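Local coordinates for gentamicin resistance protein (Enterococcus gallinarum, PDB 6CTZ) that probably transfers a phosphate from a guanine nucleotide to the 2''-hydroxyl of aminoglycosides such as kanamycin, giving resistance to gentamicin and related drugs, at residues V228-E232 / V262-Q266; H178-T182 / T253-K257; I189-L193 / I212-D217. The protein carries 2 engineered substitutions. All coordinates share one frame; numbering follows the deposited sequence.

Contact 1. Residues V228-E232 / V262-Q266; sequences VYLLE and VTFDQ. With KAN (kanamycin a), chain E.
Tyr-229 and Asp-265 meet at about a right angle. The ring and carboxylate planes stand 79° apart. Tyr-229 OH donates a hydrogen bond to Asp-265 OD1 at 2.7 Å and reaches it from above the carboxylate plane. The ring itself is held between two layers. Val-228 CG1 lies over one face, toward the rim. On the opposite face kanamycin C7 sits over the ring centre, 3.7 Å above the plane, a CH-pi type of packing. Glu-232 comes in along the ring edge. Its CG is anti to the backbone N (chi1 -172°) and its chain runs extended, which carries the carboxylate across to Asp-265. Glu-232 OE1 and Asp-265 OD2 are 2.7 Å apart. The two carboxylate planes differ by 30°. Gln-266 bends at chi2 and turns its amide to the sugar. Gln-266 NE2 donates to kanamycin O7 at 2.9 Å in a fairly straight bond, and Gln-266 OE1 lies 2.6 Å from kanamycin O6. Behind this polar row the contact is apolar. Val-262 CG2 packs on Val-228 CG2 at 3.8 Å and on Leu-231 CD2 at 4.0 Å. The arrangement is one wall of the kanamycin pocket, where carboxylates and an amide meet the drug's hydroxyl groups. The short segments of helices 228-234 and 251-276 cross nearly perpendicular, with axes 10.4 Å apart. Helix 236-246 packs on Leu-231, and helix 279-296 covers Val-262 and Gln-266.

Contact 2. Residues H178-T182 / T253-K257; sequences HPVYT and TLIRK. Engineered in segment 253-257: Leu-254 (natural residue His).
Tyr-181 lays its ring against the side of helix 251-276, between Thr-253, Arg-256 and Lys-257. From CB the side chain leaves with CG anti to its own carbonyl carbon (chi1 -56°), and the ring comes nearer to the helix as it extends. Tyr-181 CD1 makes the closest ring contact, 3.6 Å from Lys-257 CB, and also touches Lys-257 CG. Next along the ring, Tyr-181 CE1 touches Lys-257 CB and lies 3.9 Å from Thr-253 CG2. CZ only brushes Arg-256 CG. At the tip, Tyr-181 OH rests 3.3 Å from that same Arg-256 CG. Beyond it the arginine chain bends at chi2 and chi3, so its guanidinium leads away from the tyrosine.

Lys-257 slides past the tyrosine in the opposite direction. It is fully extended, and Lys-257 CE comes to 3.3 Å from Tyr-181 O. Lys-257 NZ donates to a water at 2.8 Å, and that water also lies within hydrogen-bonding distance of Val-180 O. The ammonium also forms salt bridges to Asp-222 and Asp-224, so its charge is met outside the two segments. The contact is on the surface and joins a short helix to a long one by packing of a tyrosine ring on aliphatic side-chain carbons. Leu-254, an engineered residue, points away from it. Helix 179-182 follows closely on helix 162-176, whose Tyr-175 touches Tyr-181, while helix 236-246 packs on helix 251-276 through Leu-254 and Ile-255.

Contact 3. Residues I189-L193 / I212-D217; sequences IHGDL and IIDFGD. With MG (magnesium ion), chain C; MG (magnesium ion), chain D; GDP (guanosine-5'-diphosphate), chain B; KAN (kanamycin a), chain E.
His-190 and Phe-215 come together through their first torsions. CG of His-190 is anti to the backbone N (chi1 177°), and CG of Phe-215 is anti to its carbonyl carbon (chi1 -73°). The rings form an edge-to-face pair, with His-190 CD2 over the centre of the phenyl face and centroids 4.6 Å apart. These are the catalytic-loop and DFG segments of the kinase-like fold. His-190 NE2 donates to Ile-213 O at 3.0 Å, almost exactly in the imidazole plane. On the other side of the ring, ND1 accepts from the backbone N of Asp-192. One histidine thus ties its own loop to the DFG segment. Asp-192 turns its carboxylate to kanamycin, taking hydrogen bonds from N3 at OD1 and from O13 at OD2. Asp-217 accepts from kanamycin N4 at OD2, with its carboxylate plane 88° from that of Asp-192. One water accepts from Asp-217 N and lies 2.8 Å from both His-190 O and Asp-214 O. Asp-214, the aspartate of the DFG, serves the nucleotide side. Its OD1 closes an Asx turn by accepting from Gly-216 N and also binds the magnesium ion of chain D. GDP phosphate oxygens and waters help fill both magnesium sites, and His-197 also binds the ion of chain C. Asp-214 OD2 bridges the two ions, at 2.1 Å from the magnesium of chain C and 2.3 Å from that of chain D.

Contacts 1 and 3 both touch the same kanamycin, with centres 15 Å apart. Contact 3 also binds GDP and its magnesium ions, and contact 1 supplies the helical wall of the sugar pocket. They touch directly: Tyr-229 CE2 lies 3.4 Å from Asp-192 OD1. The Tyr-229 side chain is about 9 Å from the nearer magnesium ion and about 10 Å from GDP. Contact 2 lies away from the kanamycin and nucleotide sites, about 10 Å from contact 3 at the nearest atoms, but touches contact 1. The two share helix 251-276, where Leu-231 CD2 packs near Ile-255 O. Along the chain, contact 3 is nested within the loop that contact 2 closes.

Contact 1. Residues V228-E232 / V262-Q266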
loop_
_atom_site.group_PDB
_atom_site.type_symbol
_atom_site.label_atom_id
_atom_site.label_comp_id
_atom_site.label_asym_id
_atom_site.label_seq_id
_atom_site.Cartn_x
_atom_site.Cartn_y
_atom_site.Cartn_z
ATOM N N VAL A 228 -5.871 3.786 -5.521
ATOM C CA VAL A 228 -5.985 2.534 -6.279
ATOM C C VAL A 228 -6.646 1.425 -5.466
ATOM O O VAL A 228 -7.534 0.727 -5.972
ATOM C CB VAL A 228 -4.642 2.102 -6.902
ATOM C CG1 VAL A 228 -3.603 1.754 -5.854
ATOM C CG2 VAL A 228 -4.856 0.912 -7.843
ATOM N N TYR A 229 -6.220 1.234 -4.208
ATOM C CA TYR A 229 -6.796 0.166 -3.394
ATOM C C TYR A 229 -8.065 0.582 -2.678
ATOM O O TYR A 229 -8.863 -0.287 -2.304
ATOM C CB TYR A 229 -5.760 -0.444 -2.438
ATOM C CG TYR A 229 -4.565 -0.960 -3.203
ATOM C CD1 TYR A 229 -4.697 -2.000 -4.118
ATOM C CD2 TYR A 229 -3.308 -0.388 -3.037
ATOM C CE1 TYR A 229 -3.618 -2.446 -4.857
ATOM C CE2 TYR A 229 -2.220 -0.833 -3.771
ATOM C CZ TYR A 229 -2.385 -1.859 -4.683
ATOM O OH TYR A 229 -1.310 -2.302 -5.412
ATOM N N LEU A 230 -8.303 1.883 -2.512
ATOM C CA LEU A 230 -9.644 2.309 -2.137
ATOM C C LEU A 230 -10.650 1.843 -3.187
ATOM O O LEU A 230 -11.712 1.301 -2.856
ATOM C CB LEU A 230 -9.694 3.831 -1.952
ATOM C CG LEU A 230 -8.834 4.381 -0.810
ATOM C CD1 LEU A 230 -9.096 5.869 -0.611
ATOM C CD2 LEU A 230 -9.017 3.604 0.487
ATOM N N LEU A 231 -10.324 2.032 -4.465
ATOM C CA LEU A 231 -11.243 1.609 -5.513
ATOM C C LEU A 231 -11.334 0.086 -5.578
ATOM O O LEU A 231 -12.432 -0.483 -5.604
ATOM C CB LEU A 231 -10.810 2.198 -6.854
ATOM C CG LEU A 231 -11.756 1.916 -8.033
ATOM C CD1 LEU A 231 -13.183 2.356 -7.720
ATOM C CD2 LEU A 231 -11.265 2.584 -9.316
ATOM N N GLU A 232 -10.186 -0.589 -5.575
ATOM C CA GLU A 232 -10.167 -2.038 -5.748
ATOM C C GLU A 232 -10.798 -2.752 -4.556
ATOM O O GLU A 232 -11.561 -3.714 -4.731
ATOM C CB GLU A 232 -8.716 -2.485 -5.960
ATOM C CG GLU A 232 -8.488 -3.925 -6.349
ATOM C CD GLU A 232 -7.013 -4.206 -6.600
ATOM O OE1 GLU A 232 -6.400 -3.531 -7.467
ATOM O OE2 GLU A 232 -6.462 -5.086 -5.914
ATOM N N VAL A 262 -5.982 0.459 -11.518
ATOM C CA VAL A 262 -6.439 -0.848 -11.044
ATOM C C VAL A 262 -6.117 -1.932 -12.065
ATOM O O VAL A 262 -5.668 -3.025 -11.700
ATOM C CB VAL A 262 -7.934 -0.824 -10.671
ATOM C CG1 VAL A 262 -8.437 -2.230 -10.381
ATOM C CG2 VAL A 262 -8.172 0.061 -9.461
ATOM N N THR A 263 -6.362 -1.661 -13.356
ATOM C CA THR A 263 -5.963 -2.610 -14.396
ATOM C C THR A 263 -4.474 -2.923 -14.298
ATOM O O THR A 263 -4.066 -4.090 -14.333
ATOM C CB THR A 263 -6.285 -2.058 -15.790
ATOM O OG1 THR A 263 -7.693 -1.798 -15.903
ATOM C CG2 THR A 263 -5.844 -3.059 -16.886
ATOM N N PHE A 264 -3.647 -1.885 -14.177
ATOM C CA PHE A 264 -2.209 -2.110 -14.129
ATOM C C PHE A 264 -1.816 -2.879 -12.875
ATOM O O PHE A 264 -0.885 -3.693 -12.913
ATOM C CB PHE A 264 -1.463 -0.777 -14.229
ATOM C CG PHE A 264 -1.863 0.052 -15.428
ATOM C CD1 PHE A 264 -2.320 -0.552 -16.596
ATOM C CD2 PHE A 264 -1.802 1.435 -15.376
ATOM C CE1 PHE A 264 -2.702 0.215 -17.692
ATOM C CE2 PHE A 264 -2.193 2.205 -16.461
ATOM C CZ PHE A 264 -2.633 1.593 -17.621
ATOM N N ASP A 265 -2.534 -2.662 -11.769
ATOM C CA ASP A 265 -2.293 -3.453 -10.567
ATOM C C ASP A 265 -2.569 -4.934 -10.807
ATOM O O ASP A 265 -1.816 -5.794 -10.334
ATOM C CB ASP A 265 -3.137 -2.933 -9.405
ATOM C CG ASP A 265 -2.917 -3.728 -8.137
ATOM O OD1 ASP A 265 -1.776 -3.741 -7.634
ATOM O OD2 ASP A 265 -3.876 -4.354 -7.643
ATOM N N GLN A 266 -3.621 -5.262 -11.547
ATOM C CA GLN A 266 -3.930 -6.643 -11.843
ATOM C C GLN A 266 -2.805 -7.262 -12.676
ATOM O O GLN A 266 -2.437 -8.361 -12.433
ATOM C CB GLN A 266 -5.293 -6.799 -12.485
ATOM C CG GLN A 266 -6.472 -6.320 -11.681
ATOM C CD GLN A 266 -6.515 -6.829 -10.253
ATOM O OE1 GLN A 266 -5.586 -6.702 -9.534
ATOM N NE2 GLN A 266 -7.569 -7.352 -9.863
HETATM C C1 KAN E . -4.180 -8.304 -5.079
HETATM C C2 KAN E . -4.990 -8.377 -6.373
HETATM C C3 KAN E . -6.460 -8.526 -6.042
HETATM C C4 KAN E . -6.614 -9.795 -5.219
HETATM C C5 KAN E . -5.769 -9.733 -3.949
HETATM C C6 KAN E . -5.844 -11.034 -3.157
HETATM C C7 KAN E . -2.528 -4.430 -1.861
HETATM C C8 KAN E . -1.671 -5.558 -2.430
HETATM C C9 KAN E . -2.378 -6.206 -3.625
HETATM C C10 KAN E . -3.775 -6.706 -3.255
HETATM C C11 KAN E . -4.598 -5.579 -2.627
HETATM C C12 KAN E . -3.885 -4.970 -1.426
HETATM C C13 KAN E . 0.694 -5.818 -2.920
HETATM C C14 KAN E . 1.962 -5.101 -2.484
HETATM C C15 KAN E . 2.172 -3.883 -3.390
HETATM C C16 KAN E . 2.214 -4.330 -4.846
HETATM C C17 KAN E . 0.967 -5.127 -5.175
HETATM C C18 KAN E . 1.074 -5.681 -6.587
HETATM N N1 KAN E . -4.975 -10.913 -2.001
HETATM N N2 KAN E . -5.915 -6.052 -2.213
HETATM N N3 KAN E . -1.831 -3.806 -0.739
HETATM N N4 KAN E . 3.391 -3.152 -3.066
HETATM O O5 KAN E . -4.395 -9.424 -4.214
HETATM O O6 KAN E . -4.777 -7.176 -7.120
HETATM O O7 KAN E . -7.245 -8.622 -7.235
HETATM O O8 KAN E . -7.991 -9.956 -4.869
HETATM O O9 KAN E . -4.514 -7.079 -4.420
HETATM O O10 KAN E . -1.604 -7.329 -4.076
HETATM O O11 KAN E . -0.430 -4.947 -2.812
HETATM O O12 KAN E . 0.841 -6.219 -4.279
HETATM O O13 KAN E . 1.822 -4.747 -1.106
HETATM O O14 KAN E . 2.269 -3.210 -5.746
HETATM O O15 KAN E . -0.109 -6.427 -6.891
#

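Contact 2. Residues H178-T182 / T253-K257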
loop_
_atom_site.group_PDB
_atom_site.type_symbol
_atom_site.label_atom_id
_atom_site.label_comp_id
_atom_site.label_asym_id
_atom_site.label_seq_id
_atom_site.Cartn_x
_atom_site.Cartn_y
_atom_site.Cartn_z
ATOM N N HIS A 178 -2.996 10.147 -22.954
ATOM C CA HIS A 178 -3.830 11.245 -22.460
ATOM C C HIS A 178 -3.099 12.050 -21.397
ATOM O O HIS A 178 -2.960 11.575 -20.252
ATOM C CB HIS A 178 -5.148 10.719 -21.894
ATOM C CG HIS A 178 -6.119 10.277 -22.938
ATOM N ND1 HIS A 178 -6.198 8.972 -23.373
ATOM C CD2 HIS A 178 -7.048 10.965 -23.644
ATOM C CE1 HIS A 178 -7.139 8.873 -24.294
ATOM N NE2 HIS A 178 -7.669 10.068 -24.478
ATOM N N PRO A 179 -2.633 13.262 -21.714
ATOM C CA PRO A 179 -1.996 14.101 -20.683
ATOM C C PRO A 179 -2.876 14.355 -19.477
ATOM O O PRO A 179 -2.353 14.609 -18.383
ATOM C CB PRO A 179 -1.681 15.402 -21.436
ATOM C CG PRO A 179 -1.549 14.979 -22.855
ATOM C CD PRO A 179 -2.549 13.871 -23.052
ATOM N N VAL A 180 -4.199 14.287 -19.637
ATOM C CA VAL A 180 -5.085 14.447 -18.489
ATOM C C VAL A 180 -4.786 13.399 -17.422
ATOM O O VAL A 180 -5.017 13.635 -16.230
ATOM C CB VAL A 180 -6.564 14.456 -18.936
ATOM C CG1 VAL A 180 -6.999 13.078 -19.411
ATOM C CG2 VAL A 180 -7.464 14.963 -17.819
ATOM N N TYR A 181 -4.240 12.248 -17.818
ATOM C CA TYR A 181 -3.852 11.204 -16.874
ATOM C C TYR A 181 -2.370 11.226 -16.541
ATOM O O TYR A 181 -2.001 10.951 -15.401
ATOM C CB TYR A 181 -4.196 9.811 -17.418
ATOM C CG TYR A 181 -5.642 9.624 -17.780
ATOM C CD1 TYR A 181 -6.658 10.164 -16.996
ATOM C CD2 TYR A 181 -5.992 8.917 -18.922
ATOM C CE1 TYR A 181 -7.994 9.995 -17.344
ATOM C CE2 TYR A 181 -7.316 8.746 -19.276
ATOM C CZ TYR A 181 -8.311 9.290 -18.484
ATOM O OH TYR A 181 -9.631 9.123 -18.829
ATOM N N THR A 182 -1.502 11.524 -17.511
ATOM C CA THR A 182 -0.070 11.320 -17.314
ATOM C C THR A 182 0.636 12.500 -16.662
ATOM O O THR A 182 1.717 12.312 -16.089
ATOM C CB THR A 182 0.626 10.985 -18.638
ATOM O OG1 THR A 182 0.487 12.085 -19.544
ATOM C CG2 THR A 182 0.036 9.728 -19.265
ATOM N N THR A 253 -13.880 11.481 -14.553
ATOM C CA THR A 253 -12.563 11.349 -15.165
ATOM C C THR A 253 -11.555 10.774 -14.175
ATOM O O THR A 253 -10.757 9.897 -14.531
ATOM C CB THR A 253 -12.093 12.705 -15.689
ATOM O OG1 THR A 253 -13.027 13.178 -16.666
ATOM C CG2 THR A 253 -10.715 12.600 -16.319
ATOM N N LEU A 254 -11.587 11.240 -12.922
ATOM C CA LEU A 254 -10.641 10.747 -11.930
ATOM C C LEU A 254 -10.858 9.263 -11.650
ATOM O O LEU A 254 -9.889 8.503 -11.509
ATOM C CB LEU A 254 -10.735 11.583 -10.650
ATOM C CG LEU A 254 -9.786 11.180 -9.516
ATOM C CD1 LEU A 254 -8.319 11.167 -9.938
ATOM C CD2 LEU A 254 -9.993 12.118 -8.343
ATOM N N ILE A 255 -12.120 8.824 -11.572
ATOM C CA ILE A 255 -12.388 7.402 -11.364
ATOM C C ILE A 255 -11.874 6.582 -12.540
ATOM O O ILE A 255 -11.315 5.495 -12.360
ATOM C CB ILE A 255 -13.883 7.156 -11.085
ATOM C CG1 ILE A 255 -14.248 7.595 -9.667
ATOM C CG2 ILE A 255 -14.267 5.699 -11.346
ATOM C CD1 ILE A 255 -13.703 6.679 -8.558
ATOM N N ARG A 256 -12.056 7.085 -13.766
ATOM C CA ARG A 256 -11.488 6.398 -14.924
ATOM C C ARG A 256 -9.974 6.267 -14.792
ATOM O O ARG A 256 -9.413 5.182 -14.995
ATOM C CB ARG A 256 -11.866 7.118 -16.219
ATOM C CG ARG A 256 -11.169 6.524 -17.437
ATOM C CD ARG A 256 -11.522 5.057 -17.666
ATOM N NE ARG A 256 -12.962 4.842 -17.799
ATOM C CZ ARG A 256 -13.638 4.942 -18.937
ATOM N NH1 ARG A 256 -13.014 5.249 -20.070
ATOM N NH2 ARG A 256 -14.945 4.728 -18.935
ATOM N N LYS A 257 -9.299 7.359 -14.427
ATOM C CA LYS A 257 -7.854 7.301 -14.229
ATOM C C LYS A 257 -7.474 6.248 -13.193
ATOM O O LYS A 257 -6.576 5.429 -13.421
ATOM C CB LYS A 257 -7.347 8.667 -13.781
ATOM C CG LYS A 257 -5.843 8.727 -13.623
ATOM C CD LYS A 257 -5.386 10.080 -13.118
ATOM C CE LYS A 257 -3.899 10.082 -12.824
ATOM N NZ LYS A 257 -3.433 11.399 -12.312
HETATM O O HOH W 1 -3.415 13.671 -14.018
#

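Contact 3. Residues I189-L193 / I212-D217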
loop_
_atom_site.group_PDB
_atom_site.type_symbol
_atom_site.label_atom_id
_atom_site.label_comp_id
_atom_site.label_asym_id
_atom_site.label_seq_id
_atom_site.Cartn_x
_atom_site.Cartn_y
_atom_site.Cartn_z
ATOM N N ILE A 189 3.268 10.078 -1.361
ATOM C CA ILE A 189 2.145 9.147 -1.269
ATOM C C ILE A 189 2.517 7.994 -0.347
ATOM O O ILE A 189 3.694 7.652 -0.180
ATOM C CB ILE A 189 1.681 8.610 -2.644
ATOM C CG1 ILE A 189 2.733 7.713 -3.306
ATOM C CG2 ILE A 189 1.316 9.760 -3.571
ATOM C CD1 ILE A 189 2.190 6.937 -4.494
ATOM N N HIS A 190 1.488 7.376 0.248
ATOM C CA HIS A 190 1.705 6.162 1.033
ATOM C C HIS A 190 2.151 5.014 0.130
ATOM O O HIS A 190 3.084 4.270 0.467
ATOM C CB HIS A 190 0.421 5.819 1.784
ATOM C CG HIS A 190 0.483 4.548 2.574
ATOM N ND1 HIS A 190 0.349 3.305 1.999
ATOM C CD2 HIS A 190 0.623 4.338 3.907
ATOM C CE1 HIS A 190 0.413 2.377 2.942
ATOM N NE2 HIS A 190 0.581 2.977 4.110
ATOM N N GLY A 191 1.516 4.878 -1.038
ATOM C CA GLY A 191 1.945 3.937 -2.043
ATOM C C GLY A 191 1.357 2.547 -1.954
ATOM O O GLY A 191 1.489 1.782 -2.916
ATOM N N ASP A 192 0.719 2.190 -0.847
ATOM C CA ASP A 192 0.115 0.869 -0.708
ATOM C C ASP A 192 -1.096 0.991 0.215
ATOM O O ASP A 192 -1.225 0.289 1.222
ATOM C CB ASP A 192 1.155 -0.131 -0.198
ATOM C CG ASP A 192 0.779 -1.574 -0.463
ATOM O OD1 ASP A 192 0.018 -1.859 -1.416
ATOM O OD2 ASP A 192 1.280 -2.443 0.281
ATOM N N LEU A 193 -1.998 1.922 -0.113
ATOM C CA LEU A 193 -3.005 2.386 0.844
ATOM C C LEU A 193 -4.276 1.539 0.732
ATOM O O LEU A 193 -5.321 1.969 0.251
ATOM C CB LEU A 193 -3.268 3.874 0.648
ATOM C CG LEU A 193 -4.060 4.567 1.755
ATOM C CD1 LEU A 193 -3.291 4.551 3.073
ATOM C CD2 LEU A 193 -4.357 6.001 1.366
ATOM N N ILE A 212 -2.531 3.802 10.625
ATOM C CA ILE A 212 -2.134 3.356 9.290
ATOM C C ILE A 212 -0.748 2.743 9.408
ATOM O O ILE A 212 0.147 3.353 10.015
ATOM C CB ILE A 212 -2.101 4.521 8.276
ATOM C CG1 ILE A 212 -3.477 5.177 8.134
ATOM C CG2 ILE A 212 -1.582 4.034 6.910
ATOM C CD1 ILE A 212 -4.452 4.393 7.271
ATOM N N ILE A 213 -0.561 1.551 8.840
ATOM C CA ILE A 213 0.731 0.875 8.867
ATOM C C ILE A 213 1.323 0.720 7.464
ATOM O O ILE A 213 0.707 1.110 6.462
ATOM C CB ILE A 213 0.629 -0.481 9.596
ATOM C CG1 ILE A 213 -0.389 -1.395 8.896
ATOM C CG2 ILE A 213 0.293 -0.268 11.079
ATOM C CD1 ILE A 213 -0.316 -2.834 9.355
ATOM N N ASP A 214 2.533 0.160 7.398
ATOM C CA ASP A 214 3.223 -0.251 6.173
ATOM C C ASP A 214 3.444 0.863 5.161
ATOM O O ASP A 214 2.761 0.924 4.135
ATOM C CB ASP A 214 2.549 -1.440 5.492
ATOM C CG ASP A 214 3.426 -2.047 4.402
ATOM O OD1 ASP A 214 4.607 -1.619 4.254
ATOM O OD2 ASP A 214 2.933 -2.951 3.685
ATOM N N PHE A 215 4.424 1.721 5.426
ATOM C CA PHE A 215 4.808 2.802 4.531
ATOM C C PHE A 215 5.944 2.409 3.593
ATOM O O PHE A 215 6.608 3.289 3.039
ATOM C CB PHE A 215 5.181 4.051 5.341
ATOM C CG PHE A 215 3.999 4.755 5.971
ATOM C CD1 PHE A 215 3.310 4.190 7.045
ATOM C CD2 PHE A 215 3.598 5.998 5.507
ATOM C CE1 PHE A 215 2.233 4.856 7.636
ATOM C CE2 PHE A 215 2.529 6.665 6.084
ATOM C CZ PHE A 215 1.840 6.090 7.153
ATOM N N GLY A 216 6.162 1.109 3.379
ATOM C CA GLY A 216 7.290 0.662 2.585
ATOM C C GLY A 216 7.252 1.081 1.129
ATOM O O GLY A 216 8.306 1.142 0.485
ATOM N N ASP A 217 6.069 1.377 0.595
ATOM C CA ASP A 217 5.934 1.844 -0.776
ATOM C C ASP A 217 5.890 3.362 -0.879
ATOM O O ASP A 217 5.569 3.888 -1.944
ATOM C CB ASP A 217 4.710 1.207 -1.443
ATOM C CG ASP A 217 4.926 -0.253 -1.762
ATOM O OD1 ASP A 217 5.896 -0.578 -2.488
ATOM O OD2 ASP A 217 4.129 -1.083 -1.295
HETATM MG MG MG C . 1.579 -4.543 3.973
HETATM MG MG MG D . 4.944 -3.070 2.632
HETATM P PB GDP B . 4.488 -5.897 4.075
HETATM O O1B GDP B . 5.327 -4.671 3.804
HETATM O O2B GDP B . 3.105 -5.790 3.467
HETATM O O3B GDP B . 5.217 -7.174 3.726
HETATM O O3A GDP B . 4.329 -5.945 5.685
HETATM P PA GDP B . 3.390 -5.036 6.643
HETATM O O1A GDP B . 4.155 -3.863 7.179
HETATM O O2A GDP B . 2.101 -4.679 5.923
HETATM O "O5'" GDP B . 3.148 -6.061 7.879
HETATM C "C5'" GDP B . 2.606 -7.347 7.610
HETATM C "C4'" GDP B . 1.305 -7.498 8.363
HETATM O "O4'" GDP B . 1.585 -7.512 9.763
HETATM C "C3'" GDP B . 0.320 -6.355 8.185
HETATM O "O3'" GDP B . -0.426 -6.449 6.966
HETATM C "C2'" GDP B . -0.558 -6.565 9.392
HETATM O "O2'" GDP B . -1.440 -7.673 9.184
HETATM C "C1'" GDP B . 0.452 -6.990 10.445
HETATM N N9 GDP B . 0.900 -5.815 11.219
HETATM C C8 GDP B . 2.042 -5.106 11.068
HETATM N N7 GDP B . 2.078 -4.103 11.984
HETATM C C5 GDP B . 0.954 -4.183 12.722
HETATM C C6 GDP B . 0.346 -3.440 13.833
HETATM O O6 GDP B . 0.929 -2.464 14.341
HETATM N N1 GDP B . -0.840 -3.877 14.283
HETATM C C2 GDP B . -1.496 -4.936 13.760
HETATM N N2 GDP B . -2.677 -5.309 14.287
HETATM N N3 GDP B . -1.004 -5.660 12.730
HETATM C C4 GDP B . 0.193 -5.318 12.211
HETATM C C1 KAN E . -4.180 -8.304 -5.079
HETATM C C2 KAN E . -4.990 -8.377 -6.373
HETATM C C3 KAN E . -6.460 -8.526 -6.042
HETATM C C4 KAN E . -6.614 -9.795 -5.219
HETATM C C5 KAN E . -5.769 -9.733 -3.949
HETATM C C6 KAN E . -5.844 -11.034 -3.157
HETATM C C7 KAN E . -2.528 -4.430 -1.861
HETATM C C8 KAN E . -1.671 -5.558 -2.430
HETATM C C9 KAN E . -2.378 -6.206 -3.625
HETATM C C10 KAN E . -3.775 -6.706 -3.255
HETATM C C11 KAN E . -4.598 -5.579 -2.627
HETATM C C12 KAN E . -3.885 -4.970 -1.426
HETATM C C13 KAN E . 0.694 -5.818 -2.920
HETATM C C14 KAN E . 1.962 -5.101 -2.484
HETATM C C15 KAN E . 2.172 -3.883 -3.390
HETATM C C16 KAN E . 2.214 -4.330 -4.846
HETATM C C17 KAN E . 0.967 -5.127 -5.175
HETATM C C18 KAN E . 1.074 -5.681 -6.587
HETATM N N1 KAN E . -4.975 -10.913 -2.001
HETATM N N2 KAN E . -5.915 -6.052 -2.213
HETATM N N3 KAN E . -1.831 -3.806 -0.739
HETATM N N4 KAN E . 3.391 -3.152 -3.066
HETATM O O5 KAN E . -4.395 -9.424 -4.214
HETATM O O6 KAN E . -4.777 -7.176 -7.120
HETATM O O7 KAN E . -7.245 -8.622 -7.235
HETATM O O8 KAN E . -7.991 -9.956 -4.869
HETATM O O9 KAN E . -4.514 -7.079 -4.420
HETATM O O10 KAN E . -1.604 -7.329 -4.076
HETATM O O11 KAN E . -0.430 -4.947 -2.812
HETATM O O12 KAN E . 0.841 -6.219 -4.279
HETATM O O13 KAN E . 1.822 -4.747 -1.106
HETATM O O14 KAN E . 2.269 -3.210 -5.746
HETATM O O15 KAN E . -0.109 -6.427 -6.891
HETATM O O HOH W 2 3.472 1.745 1.598
HETATM O O HOH W 3 4.085 -1.532 1.397
HETATM O O HOH W 4 0.153 -6.009 4.171
HETATM O O HOH W 5 1.181 -4.529 1.909
HETATM O O HOH W 6 7.029 -2.555 2.468
HETATM O O HOH W 7 4.896 -4.253 0.960
#